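PDB 4JGA: 3-oxoacyl-[acyl-carrier-protein] synthase 2 from Rickettsia rickettsii, which probably catalyses the condensation of acyl chains with malonyl-[acyl-carrier-protein], the chain-elongation step of bacterial type II fatty acid synthesis. Local coordinates for residues 322-327 and 415-420; 353-358 and 384-389; 187-192 and 427-432; 259-264 and 371-376. All blocks are in the same frame, centred on the assembly; numbering follows the deposited sequence.

Interaction 1: residues 322-327 and 415-420. With K (potassium ion), chain C.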
loop_
_atom_site.group_PDB
_atom_site.type_symbol
_atom_site.label_atom_id
_atom_site.label_comp_id
_atom_site.label_asym_id
_atom_site.label_seq_id
_atom_site.Cartn_x
_atom_site.Cartn_y
_atom_site.Cartn_z
ATOM N N TYR A 322 24.628 12.437 -10.847
ATOM C CA TYR A 322 23.792 11.731 -11.816
ATOM C C TYR A 322 22.370 11.657 -11.283
ATOM O O TYR A 322 22.168 11.489 -10.073
ATOM C CB TYR A 322 24.351 10.323 -12.133
ATOM C CG TYR A 322 23.368 9.440 -12.869
ATOM C CD1 TYR A 322 23.029 9.709 -14.192
ATOM C CD2 TYR A 322 22.744 8.354 -12.242
ATOM C CE1 TYR A 322 22.120 8.919 -14.868
ATOM C CE2 TYR A 322 21.839 7.557 -12.930
ATOM C CZ TYR A 322 21.530 7.855 -14.236
ATOM O OH TYR A 322 20.599 7.097 -14.940
ATOM N N ILE A 323 21.415 11.806 -12.205
ATOM C CA ILE A 323 19.994 11.753 -11.929
ATOM C C ILE A 323 19.379 10.669 -12.805
ATOM O O ILE A 323 19.506 10.682 -14.032
ATOM C CB ILE A 323 19.289 13.080 -12.259
ATOM C CG1 ILE A 323 19.914 14.210 -11.460
ATOM C CG2 ILE A 323 17.768 12.976 -12.027
ATOM C CD1 ILE A 323 19.437 15.570 -11.876
ATOM N N ASN A 324 18.753 9.696 -12.147
ATOM C CA ASN A 324 17.964 8.715 -12.846
ATOM C C ASN A 324 16.540 9.236 -12.837
ATOM O O ASN A 324 15.850 9.224 -11.796
ATOM C CB ASN A 324 18.066 7.321 -12.208
ATOM C CG ASN A 324 17.392 6.259 -13.069
ATOM O OD1 ASN A 324 16.167 6.046 -12.954
ATOM N ND2 ASN A 324 18.172 5.603 -13.964
ATOM N N ALA A 325 16.127 9.735 -13.991
ATOM C CA ALA A 325 14.875 10.412 -14.152
ATOM C C ALA A 325 13.694 9.417 -14.052
ATOM O O ALA A 325 13.888 8.197 -14.129
ATOM C CB ALA A 325 14.869 11.101 -15.503
ATOM N N HIS A 326 12.500 9.945 -13.828
ATOM C CA HIS A 326 11.303 9.192 -14.055
ATOM C C HIS A 326 11.174 8.936 -15.561
ATOM O O HIS A 326 11.145 7.783 -15.992
ATOM C CB HIS A 326 10.082 9.926 -13.513
ATOM C CG HIS A 326 8.853 9.074 -13.486
ATOM N ND1 HIS A 326 8.838 7.816 -12.921
ATOM C CD2 HIS A 326 7.600 9.293 -13.950
ATOM C CE1 HIS A 326 7.625 7.299 -13.022
ATOM N NE2 HIS A 326 6.853 8.177 -13.645
ATOM N N GLY A 327 11.223 10.012 -16.350
ATOM C CA GLY A 327 11.501 9.924 -17.785
ATOM C C GLY A 327 10.768 8.849 -18.566
ATOM O O GLY A 327 11.394 7.897 -19.094
ATOM N N VAL A 415 23.748 10.371 -6.187
ATOM C CA VAL A 415 22.730 10.138 -7.201
ATOM C C VAL A 415 21.338 10.470 -6.677
ATOM O O VAL A 415 21.013 10.162 -5.530
ATOM C CB VAL A 415 22.734 8.686 -7.656
ATOM C CG1 VAL A 415 21.582 8.430 -8.637
ATOM C CG2 VAL A 415 24.069 8.351 -8.300
ATOM N N LEU A 416 20.545 11.121 -7.525
ATOM C CA LEU A 416 19.146 11.412 -7.275
ATOM C C LEU A 416 18.304 10.546 -8.235
ATOM O O LEU A 416 18.589 10.482 -9.440
ATOM C CB LEU A 416 18.843 12.903 -7.539
ATOM C CG LEU A 416 17.383 13.357 -7.533
ATOM C CD1 LEU A 416 16.822 13.335 -6.128
ATOM C CD2 LEU A 416 17.235 14.754 -8.090
ATOM N N SER A 417 17.256 9.918 -7.709
ATOM C CA SER A 417 16.342 9.135 -8.533
ATOM C C SER A 417 14.891 9.543 -8.243
ATOM O O SER A 417 14.463 9.570 -7.107
ATOM C CB SER A 417 16.532 7.626 -8.259
ATOM O OG SER A 417 15.695 6.840 -9.094
ATOM N N ASN A 418 14.160 9.859 -9.309
ATOM C CA ASN A 418 12.795 10.308 -9.249
ATOM C C ASN A 418 11.768 9.254 -9.677
ATOM O O ASN A 418 12.015 8.479 -10.595
ATOM C CB ASN A 418 12.620 11.512 -10.180
ATOM C CG ASN A 418 13.424 12.724 -9.768
ATOM O OD1 ASN A 418 13.788 12.908 -8.607
ATOM N ND2 ASN A 418 13.717 13.560 -10.737
ATOM N N SER A 419 10.588 9.324 -9.063
ATOM C CA SER A 419 9.416 8.564 -9.506
ATOM C C SER A 419 8.148 9.333 -9.251
ATOM O O SER A 419 7.933 9.825 -8.119
ATOM C CB SER A 419 9.249 7.262 -8.743
ATOM O OG SER A 419 10.406 6.476 -8.789
ATOM N N PHE A 420 7.312 9.444 -10.287
ATOM C CA PHE A 420 6.056 10.180 -10.198
ATOM C C PHE A 420 4.911 9.243 -10.611
ATOM O O PHE A 420 5.100 8.297 -11.413
ATOM C CB PHE A 420 6.097 11.439 -11.080
ATOM C CG PHE A 420 7.407 12.221 -10.996
ATOM C CD1 PHE A 420 7.945 12.587 -9.760
ATOM C CD2 PHE A 420 8.066 12.621 -12.139
ATOM C CE1 PHE A 420 9.148 13.268 -9.668
ATOM C CE2 PHE A 420 9.279 13.318 -12.069
ATOM C CZ PHE A 420 9.807 13.648 -10.834
HETATM K K K C . 14.117 7.131 -11.526
HETATM O O HOH W 1 10.328 5.715 -11.349
#
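Asn324 and Ser417 pair side by side on two parallel strands, and their oxygens build a potassium site where residues 322-327 pass from strand into loop. The path of the Asn324 side chain accounts for much of it. CB passes 3.9 Å from Ser417 OG. CG, anti to the backbone N (chi1 -172°), lies beyond it, and OD1 binds the potassium ion at 2.7 Å. On the other branch ND2 donates a hydrogen bond to Tyr322 OH, which is tilted 24° out of the amide plane. Asn324 O does double duty, binding the potassium ion while accepting from Asn418 N at 3.1 Å. Ala325 O, Ser417 OG and Asn418 O join the shell, and Glu372 of helix 368-382 completes the six ligands. Beyond the ion, the His326 and Phe420 side chains pass alongside each other, pointing opposite ways. His326 CB meets Phe420 CD2 at 3.6 Å, and Phe420 N sits 3.4 Å above the imidazole plane, over its centre. A water at the ring edge, 3.0 Å from His326 ND1, donates to Ser419 OG. In this thiolase-fold sheet, strand 322-324 lies between strands 353-355 and 414-421, and strand 425-432 follows on the far side of the latter. Helix 331-345 packs through Phe345 on Ile323 and Leu416, while helix 368-382 places Ser376 against Asn324, Val415 and Ser417.

Interaction 2: residues 353-358 and 384-389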
loop_
_atom_site.group_PDB
_atom_site.type_symbol
_atom_site.label_atom_id
_atom_site.label_comp_id
_atom_site.label_asym_id
_atom_site.label_seq_id
_atom_site.Cartn_x
_atom_site.Cartn_y
_atom_site.Cartn_z
ATOM N N LEU A 353 24.629 14.954 -15.053
ATOM C CA LEU A 353 24.138 13.992 -16.007
ATOM C C LEU A 353 22.764 13.542 -15.551
ATOM O O LEU A 353 22.520 13.385 -14.351
ATOM C CB LEU A 353 25.066 12.773 -16.101
ATOM C CG LEU A 353 26.158 12.748 -17.191
ATOM C CD1 LEU A 353 26.918 14.059 -17.311
ATOM C CD2 LEU A 353 27.088 11.565 -16.994
ATOM N N MET A 354 21.880 13.302 -16.512
ATOM C CA MET A 354 20.557 12.725 -16.238
ATOM C C MET A 354 20.206 11.745 -17.345
ATOM O O MET A 354 20.423 12.053 -18.503
ATOM C CB MET A 354 19.472 13.814 -16.125
ATOM C CG MET A 354 18.055 13.251 -15.991
ATOM S SD MET A 354 16.762 14.404 -15.401
ATOM C CE MET A 354 16.449 15.382 -16.838
ATOM N N SER A 355 19.659 10.580 -16.993
ATOM C CA SER A 355 19.187 9.634 -18.006
ATOM C C SER A 355 17.938 8.885 -17.533
ATOM O O SER A 355 17.625 8.857 -16.346
ATOM C CB SER A 355 20.292 8.660 -18.401
ATOM O OG SER A 355 20.527 7.684 -17.412
ATOM N N SER A 356 17.193 8.356 -18.510
ATOM C CA SER A 356 16.059 7.505 -18.237
ATOM C C SER A 356 16.361 6.109 -18.722
ATOM O O SER A 356 16.568 5.868 -19.923
ATOM C CB SER A 356 14.800 7.989 -18.923
ATOM O OG SER A 356 13.784 7.027 -18.709
ATOM N N THR A 357 16.391 5.179 -17.788
ATOM C CA THR A 357 16.549 3.778 -18.149
ATOM C C THR A 357 15.242 3.154 -18.631
ATOM O O THR A 357 15.231 2.022 -19.077
ATOM C CB THR A 357 17.104 2.980 -16.959
ATOM O OG1 THR A 357 16.421 3.361 -15.754
ATOM C CG2 THR A 357 18.575 3.261 -16.820
ATOM N N LYS A 358 14.130 3.892 -18.552
ATOM C CA LYS A 358 12.880 3.418 -19.147
ATOM C C LYS A 358 13.024 3.387 -20.674
ATOM O O LYS A 358 12.247 2.747 -21.350
ATOM C CB LYS A 358 11.713 4.307 -18.764
ATOM C CG LYS A 358 11.368 4.314 -17.275
ATOM C CD LYS A 358 10.007 4.960 -17.042
ATOM C CE LYS A 358 9.515 4.858 -15.610
ATOM N NZ LYS A 358 10.446 5.506 -14.670
ATOM N N ILE A 384 29.487 4.828 -13.840
ATOM C CA ILE A 384 28.954 4.934 -15.168
ATOM C C ILE A 384 27.474 5.279 -15.128
ATOM O O ILE A 384 26.730 4.765 -14.305
ATOM C CB ILE A 384 29.220 3.655 -15.981
ATOM C CG1 ILE A 384 28.895 3.879 -17.447
ATOM C CG2 ILE A 384 28.440 2.477 -15.462
ATOM C CD1 ILE A 384 29.493 2.808 -18.338
ATOM N N ALA A 385 27.085 6.180 -16.022
ATOM C CA ALA A 385 25.719 6.578 -16.186
ATOM C C ALA A 385 25.144 5.818 -17.373
ATOM O O ALA A 385 25.722 5.853 -18.466
ATOM C CB ALA A 385 25.665 8.079 -16.465
ATOM N N PRO A 386 24.023 5.135 -17.174
ATOM C CA PRO A 386 23.371 4.430 -18.259
ATOM C C PRO A 386 22.749 5.397 -19.275
ATOM O O PRO A 386 22.413 6.532 -18.919
ATOM C CB PRO A 386 22.321 3.580 -17.538
ATOM C CG PRO A 386 22.033 4.303 -16.297
ATOM C CD PRO A 386 23.280 5.036 -15.912
ATOM N N PRO A 387 22.609 4.969 -20.544
ATOM C CA PRO A 387 22.158 5.836 -21.644
ATOM C C PRO A 387 20.639 6.094 -21.694
ATOM O O PRO A 387 19.833 5.274 -21.246
ATOM C CB PRO A 387 22.573 5.046 -22.880
ATOM C CG PRO A 387 22.412 3.624 -22.448
ATOM C CD PRO A 387 22.817 3.586 -20.998
ATOM N N THR A 388 20.259 7.249 -22.222
ATOM C CA THR A 388 18.904 7.422 -22.689
ATOM C C THR A 388 18.907 6.958 -24.148
ATOM O O THR A 388 19.374 7.657 -25.058
ATOM C CB THR A 388 18.435 8.875 -22.576
ATOM O OG1 THR A 388 18.585 9.317 -21.221
ATOM C CG2 THR A 388 17.014 8.977 -22.996
ATOM N N LEU A 389 18.422 5.742 -24.355
ATOM C CA LEU A 389 18.264 5.225 -25.710
ATOM C C LEU A 389 17.243 6.049 -26.479
ATOM O O LEU A 389 16.363 6.726 -25.890
ATOM C CB LEU A 389 17.839 3.760 -25.684
ATOM C CG LEU A 389 18.807 2.773 -25.008
ATOM C CD1 LEU A 389 18.254 1.366 -25.151
ATOM C CD2 LEU A 389 20.192 2.877 -25.632
#
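Ser355 and Pro386 meet where the chain, having left a helix of the thiolase fold, passes alongside the strand that ends the sheet within this subunit. Residues 384-389 hold two prolines in an extended course, and side-chain oxygens supply much of the grip on strand 353-355. Ser355 OG donates to Pro386 O at 2.7 Å. With OG set between the backbone N and the carbonyl carbon (chi1 75°), the hydroxyl comes in above the carbonyl plane, 39° out of it, and not on a lone pair. One residue on, the same segment donates again, now from the backbone to a side chain: Ser356 N gives its hydrogen to Thr388 OG1 at 3.2 Å, in a fairly straight bond (160°). Apolar contacts frame these two bonds, with Leu353 CD2 on Ala385 CB at 3.8 Å near one end and Thr357 crossing Pro386 obliquely at the other.

The next shell fixes the hydroxyls. Ser355 OG is also bonded to Tyr322 OH on the adjoining strand, and Thr388 OG1 to Leu402 O, which makes each oxygen a shared junction and limits its rotation. Ser356 OG bonds Gly327 O and also accepts from Lys358 N at 3.2 Å, a capping bond at the start of the short helix that follows. Farther out, Lys358 NZ forms a salt bridge with Glu372, linking this edge to the potassium site. Against the proline ring itself, the closest approach of Thr357 is made by its methyl, CG2 standing 3.6 Å from Pro386 CG.

Interaction 3: residues 187-192 and 427-432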
loop_
_atom_site.group_PDB
_atom_site.type_symbol
_atom_site.label_atom_id
_atom_site.label_comp_id
_atom_site.label_asym_id
_atom_site.label_seq_id
_atom_site.Cartn_x
_atom_site.Cartn_y
_atom_site.Cartn_z
ATOM N N THR A 187 5.518 3.707 -6.446
ATOM C CA THR A 187 5.507 2.653 -5.419
ATOM C C THR A 187 6.895 2.212 -4.931
ATOM O O THR A 187 7.128 2.168 -3.725
ATOM C CB THR A 187 4.731 1.431 -5.922
ATOM O OG1 THR A 187 3.341 1.779 -6.050
ATOM C CG2 THR A 187 4.866 0.235 -4.996
ATOM N N GLY A 188 7.780 1.848 -5.857
ATOM C CA GLY A 188 9.060 1.254 -5.513
ATOM C C GLY A 188 9.968 2.214 -4.789
ATOM O O GLY A 188 10.773 1.805 -3.942
ATOM N N ALA A 189 9.802 3.493 -5.091
ATOM C CA ALA A 189 10.540 4.564 -4.411
ATOM C C ALA A 189 10.001 4.845 -3.007
ATOM O O ALA A 189 10.772 4.951 -2.042
ATOM C CB ALA A 189 10.523 5.824 -5.241
ATOM N N HIS A 190 8.676 4.973 -2.876
ATOM C CA HIS A 190 8.086 5.136 -1.541
ATOM C C HIS A 190 8.401 3.945 -0.658
ATOM O O HIS A 190 8.735 4.113 0.503
ATOM C CB HIS A 190 6.586 5.301 -1.587
ATOM C CG HIS A 190 6.134 6.657 -1.996
ATOM N ND1 HIS A 190 5.480 6.873 -3.180
ATOM C CD2 HIS A 190 6.246 7.868 -1.399
ATOM C CE1 HIS A 190 5.184 8.152 -3.289
ATOM N NE2 HIS A 190 5.648 8.778 -2.232
ATOM N N ALA A 191 8.359 2.731 -1.198
ATOM C CA ALA A 191 8.688 1.541 -0.380
ATOM C C ALA A 191 10.087 1.644 0.236
ATOM O O ALA A 191 10.285 1.413 1.418
ATOM C CB ALA A 191 8.587 0.275 -1.227
ATOM N N ILE A 192 11.063 1.970 -0.608
ATOM C CA ILE A 192 12.461 2.095 -0.185
ATOM C C ILE A 192 12.644 3.268 0.771
ATOM O O ILE A 192 13.282 3.131 1.813
ATOM C CB ILE A 192 13.381 2.184 -1.417
ATOM C CG1 ILE A 192 13.428 0.813 -2.099
ATOM C CG2 ILE A 192 14.799 2.557 -1.017
ATOM C CD1 ILE A 192 14.027 0.833 -3.488
ATOM N N ALA A 427 7.975 10.809 -5.490
ATOM C CA ALA A 427 9.008 10.389 -4.572
ATOM C C ALA A 427 10.393 10.569 -5.212
ATOM O O ALA A 427 10.588 10.224 -6.396
ATOM C CB ALA A 427 8.780 8.952 -4.153
ATOM N N SER A 428 11.324 11.115 -4.435
ATOM C CA SER A 428 12.733 11.243 -4.840
ATOM C C SER A 428 13.628 10.675 -3.751
ATOM O O SER A 428 13.376 10.880 -2.541
ATOM C CB SER A 428 13.110 12.701 -5.093
ATOM O OG SER A 428 12.424 13.181 -6.232
ATOM N N LEU A 429 14.655 9.958 -4.185
ATOM C CA LEU A 429 15.608 9.345 -3.297
ATOM C C LEU A 429 17.031 9.810 -3.653
ATOM O O LEU A 429 17.369 9.924 -4.832
ATOM C CB LEU A 429 15.510 7.828 -3.411
ATOM C CG LEU A 429 14.222 7.223 -2.824
ATOM C CD1 LEU A 429 14.012 5.781 -3.333
ATOM C CD2 LEU A 429 14.238 7.303 -1.302
ATOM N N VAL A 430 17.830 10.088 -2.628
ATOM C CA VAL A 430 19.236 10.418 -2.795
ATOM C C VAL A 430 20.111 9.341 -2.129
ATOM O O VAL A 430 19.932 8.984 -0.954
ATOM C CB VAL A 430 19.604 11.795 -2.209
ATOM C CG1 VAL A 430 21.114 12.049 -2.307
ATOM C CG2 VAL A 430 18.836 12.886 -2.911
ATOM N N ILE A 431 21.100 8.882 -2.890
ATOM C CA ILE A 431 22.033 7.881 -2.449
ATOM C C ILE A 431 23.422 8.453 -2.585
ATOM O O ILE A 431 23.715 9.174 -3.540
ATOM C CB ILE A 431 21.998 6.663 -3.376
ATOM C CG1 ILE A 431 20.631 6.022 -3.340
ATOM C CG2 ILE A 431 23.016 5.624 -2.924
ATOM C CD1 ILE A 431 20.508 4.972 -4.464
ATOM N N LYS A 432 24.298 8.092 -1.666
ATOM C CA LYS A 432 25.668 8.488 -1.803
ATOM C C LYS A 432 26.604 7.306 -1.659
ATOM O O LYS A 432 26.319 6.348 -0.988
ATOM C CB LYS A 432 25.999 9.641 -0.844
ATOM C CG LYS A 432 26.522 9.210 0.485
ATOM C CD LYS A 432 27.011 10.363 1.311
ATOM C CE LYS A 432 27.416 9.841 2.674
ATOM N NZ LYS A 432 28.227 10.795 3.472
#
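Ala189 and Ala427 mark the point where helix 187-192 crosses strand 427-432 at 53°, their CA atoms 6.0 Å apart and the two axes 7.8 Å apart. This closeness is allowed here by two small side chains, both of them methyls: Ala189 CB touches Ala427 CB at 3.7 Å. Two residues along the strand, Leu429 reaches the helix with CD1, which lies 3.6 Å from Ala189 O and 4.0 Å from Ile192 CG2. Leu429 and Ile192 cross at about a right angle, and the leucine methyl rests beside the CG2 branch of the isoleucine.

His190 comes to the same alanine by another route. Its CB points away from the strand, but CG stands anti to the carbonyl carbon (chi1 -77°) and the ring comes back to lie over Ala427 CB. The methyl sits 3.7 Å from the ring centroid and 12° off the normal, a well-centred CH-pi contact. Both ring nitrogens are engaged elsewhere, ND1 with Thr183 OG1 and NE2 with Ser285 OG, and Gln179 of the second subunit packs on the same side chain. Phe373 of helix 368-382 covers Ile192 and Leu429.

The chemistry is therefore almost wholly apolar, consistent with the buried central helical layer of a thiolase fold. Methyls provide close packing, while the polar edge of the imidazole is satisfied outside the contact; those two bonds should fix the rotation of the ring and keep its face turned to Ala427.

Interaction 4: residues 259-264 and 371-376. With K (potassium ion), chain C.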
loop_
_atom_site.group_PDB
_atom_site.type_symbol
_atom_site.label_atom_id
_atom_site.label_comp_id
_atom_site.label_asym_id
_atom_site.label_seq_id
_atom_site.Cartn_x
_atom_site.Cartn_y
_atom_site.Cartn_z
ATOM N N GLY A 259 12.217 -5.055 -8.542
ATOM C CA GLY A 259 13.459 -4.560 -7.987
ATOM C C GLY A 259 13.324 -4.509 -6.475
ATOM O O GLY A 259 12.425 -3.884 -5.957
ATOM N N VAL A 260 14.202 -5.224 -5.786
ATOM C CA VAL A 260 14.181 -5.315 -4.341
ATOM C C VAL A 260 15.566 -5.076 -3.809
ATOM O O VAL A 260 16.550 -5.531 -4.397
ATOM C CB VAL A 260 13.652 -6.679 -3.877
ATOM C CG1 VAL A 260 13.707 -6.765 -2.364
ATOM C CG2 VAL A 260 12.212 -6.852 -4.343
ATOM N N VAL A 261 15.642 -4.380 -2.674
ATOM C CA VAL A 261 16.910 -4.151 -1.958
ATOM C C VAL A 261 16.815 -4.569 -0.497
ATOM O O VAL A 261 15.721 -4.684 0.062
ATOM C CB VAL A 261 17.375 -2.670 -2.063
ATOM C CG1 VAL A 261 17.565 -2.256 -3.523
ATOM C CG2 VAL A 261 16.394 -1.711 -1.391
ATOM N N VAL A 262 17.970 -4.836 0.086
ATOM C CA VAL A 262 18.131 -4.927 1.521
ATOM C C VAL A 262 18.765 -3.617 1.996
ATOM O O VAL A 262 19.822 -3.201 1.508
ATOM C CB VAL A 262 19.012 -6.118 1.945
ATOM C CG1 VAL A 262 19.075 -6.252 3.457
ATOM C CG2 VAL A 262 18.468 -7.410 1.319
ATOM N N LEU A 263 18.046 -2.969 2.920
ATOM C CA LEU A 263 18.536 -1.814 3.660
ATOM C C LEU A 263 18.844 -2.231 5.082
ATOM O O LEU A 263 18.181 -3.094 5.659
ATOM C CB LEU A 263 17.524 -0.674 3.680
ATOM C CG LEU A 263 17.010 -0.153 2.332
ATOM C CD1 LEU A 263 16.117 1.056 2.611
ATOM C CD2 LEU A 263 18.134 0.188 1.343
ATOM N N GLU A 264 19.844 -1.587 5.656
ATOM C CA GLU A 264 20.372 -2.018 6.911
ATOM C C GLU A 264 20.962 -0.858 7.691
ATOM O O GLU A 264 21.581 0.058 7.115
ATOM C CB GLU A 264 21.398 -3.105 6.634
ATOM C CG GLU A 264 21.986 -3.774 7.878
ATOM C CD GLU A 264 22.743 -5.059 7.541
ATOM O OE1 GLU A 264 22.837 -5.404 6.327
ATOM O OE2 GLU A 264 23.219 -5.719 8.499
ATOM N N VAL A 371 13.588 -0.692 -9.150
ATOM C CA VAL A 371 14.512 -1.047 -10.208
ATOM C C VAL A 371 15.497 0.110 -10.481
ATOM O O VAL A 371 16.715 -0.076 -10.607
ATOM C CB VAL A 371 13.725 -1.467 -11.480
ATOM C CG1 VAL A 371 14.636 -1.601 -12.673
ATOM C CG2 VAL A 371 13.036 -2.816 -11.256
ATOM N N GLU A 372 14.965 1.319 -10.592
ATOM C CA GLU A 372 15.793 2.459 -10.924
ATOM C C GLU A 372 16.712 2.890 -9.758
ATOM O O GLU A 372 17.822 3.401 -9.984
ATOM C CB GLU A 372 14.901 3.598 -11.384
ATOM C CG GLU A 372 14.383 3.351 -12.794
ATOM C CD GLU A 372 13.070 4.059 -13.118
ATOM O OE1 GLU A 372 12.746 5.063 -12.421
ATOM O OE2 GLU A 372 12.383 3.617 -14.091
ATOM N N PHE A 373 16.246 2.687 -8.537
ATOM C CA PHE A 373 17.067 2.851 -7.343
ATOM C C PHE A 373 18.292 1.925 -7.385
ATOM O O PHE A 373 19.400 2.320 -7.053
ATOM C CB PHE A 373 16.229 2.576 -6.095
ATOM C CG PHE A 373 16.993 2.682 -4.795
ATOM C CD1 PHE A 373 17.632 1.586 -4.268
ATOM C CD2 PHE A 373 17.068 3.894 -4.113
ATOM C CE1 PHE A 373 18.335 1.655 -3.072
ATOM C CE2 PHE A 373 17.763 3.979 -2.917
ATOM C CZ PHE A 373 18.401 2.856 -2.386
ATOM N N ILE A 374 18.065 0.677 -7.788
ATOM C CA ILE A 374 19.152 -0.274 -7.984
ATOM C C ILE A 374 20.135 0.176 -9.074
ATOM O O ILE A 374 21.371 0.170 -8.856
ATOM C CB ILE A 374 18.578 -1.666 -8.244
ATOM C CG1 ILE A 374 17.921 -2.183 -6.952
ATOM C CG2 ILE A 374 19.664 -2.622 -8.711
ATOM C CD1 ILE A 374 17.014 -3.396 -7.092
ATOM N N PHE A 375 19.615 0.595 -10.228
ATOM C CA PHE A 375 20.487 1.132 -11.292
ATOM C C PHE A 375 21.322 2.292 -10.772
ATOM O O PHE A 375 22.503 2.422 -11.129
ATOM C CB PHE A 375 19.692 1.571 -12.531
ATOM C CG PHE A 375 18.983 0.453 -13.252
ATOM C CD1 PHE A 375 19.395 -0.858 -13.153
ATOM C CD2 PHE A 375 17.889 0.736 -14.064
ATOM C CE1 PHE A 375 18.745 -1.854 -13.854
ATOM C CE2 PHE A 375 17.210 -0.271 -14.760
ATOM C CZ PHE A 375 17.652 -1.561 -14.655
ATOM N N SER A 376 20.708 3.113 -9.913
ATOM C CA SER A 376 21.371 4.276 -9.322
ATOM C C SER A 376 22.559 3.874 -8.432
ATOM O O SER A 376 23.660 4.451 -8.539
ATOM C CB SER A 376 20.361 5.141 -8.555
ATOM O OG SER A 376 19.365 5.697 -9.429
HETATM K K K C . 14.117 7.131 -11.526
#
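Val261 CG1 and Ile374 CG1 each stand anti to their own carbonyl carbon (chi1 -59° and -69°), and these torsions bring the two CG1 branches alongside each other, from backbones that face one another. The carbons end 3.4 Å apart, tighter than usual van der Waals contact. Phe373 takes a different course, with CG anti to the backbone N (chi1 178°), and offers its ring edge to the same valine branch, CD1 lying 3.9 Å from Val261 CG1. One methyl thus meets an aliphatic chain and an aromatic rim from two directions roughly at right angles.

Toward the start of the strand the two backbones come closest. Gly259 has no side chain to hold the helix off, and its CA is 4.3 Å from that of Val371. Val371 CG2 reaches Gly259 N at 3.6 Å, and the tip of Ile374, CD1, lies over the strand backbone 3.5 Å from Val260 O.

Away from the strand, the same helical turn serves the metal: Glu372 OE1 binds the potassium ion at 2.6 Å. The carbonyl of Glu372 is gripped twice by Ser376, whose OG (2.8 Å) and N approach from opposite faces of its plane.

Strand 257-265 runs between strands 206-213 and 18-26. Helix 93-109 packs on Val260 and Val262, and on the face of Val261 helix 368-382 is joined by helix 187-200, whose Ile192 touches Val261.

Overall arrangement
Read from the N terminus, the chain opens interaction 3 at helix 187-192 and closes it only at strand 427-432, so the other three contacts fall within its span. Interaction 4 opens next, at strand 259-264, and closes at helix segment 371-376. Before it closes, interactions 1 and 2 have opened, at 322-327 and 353-358; both therefore cross it. Interaction 4 closes first; interaction 2 follows at 384-389 and lies wholly within interaction 1, which ends at 415-420. The two buried helices in interactions 3 and 4 pack together, tying strands of both halves together, while interactions 1 and 4 share the potassium ion.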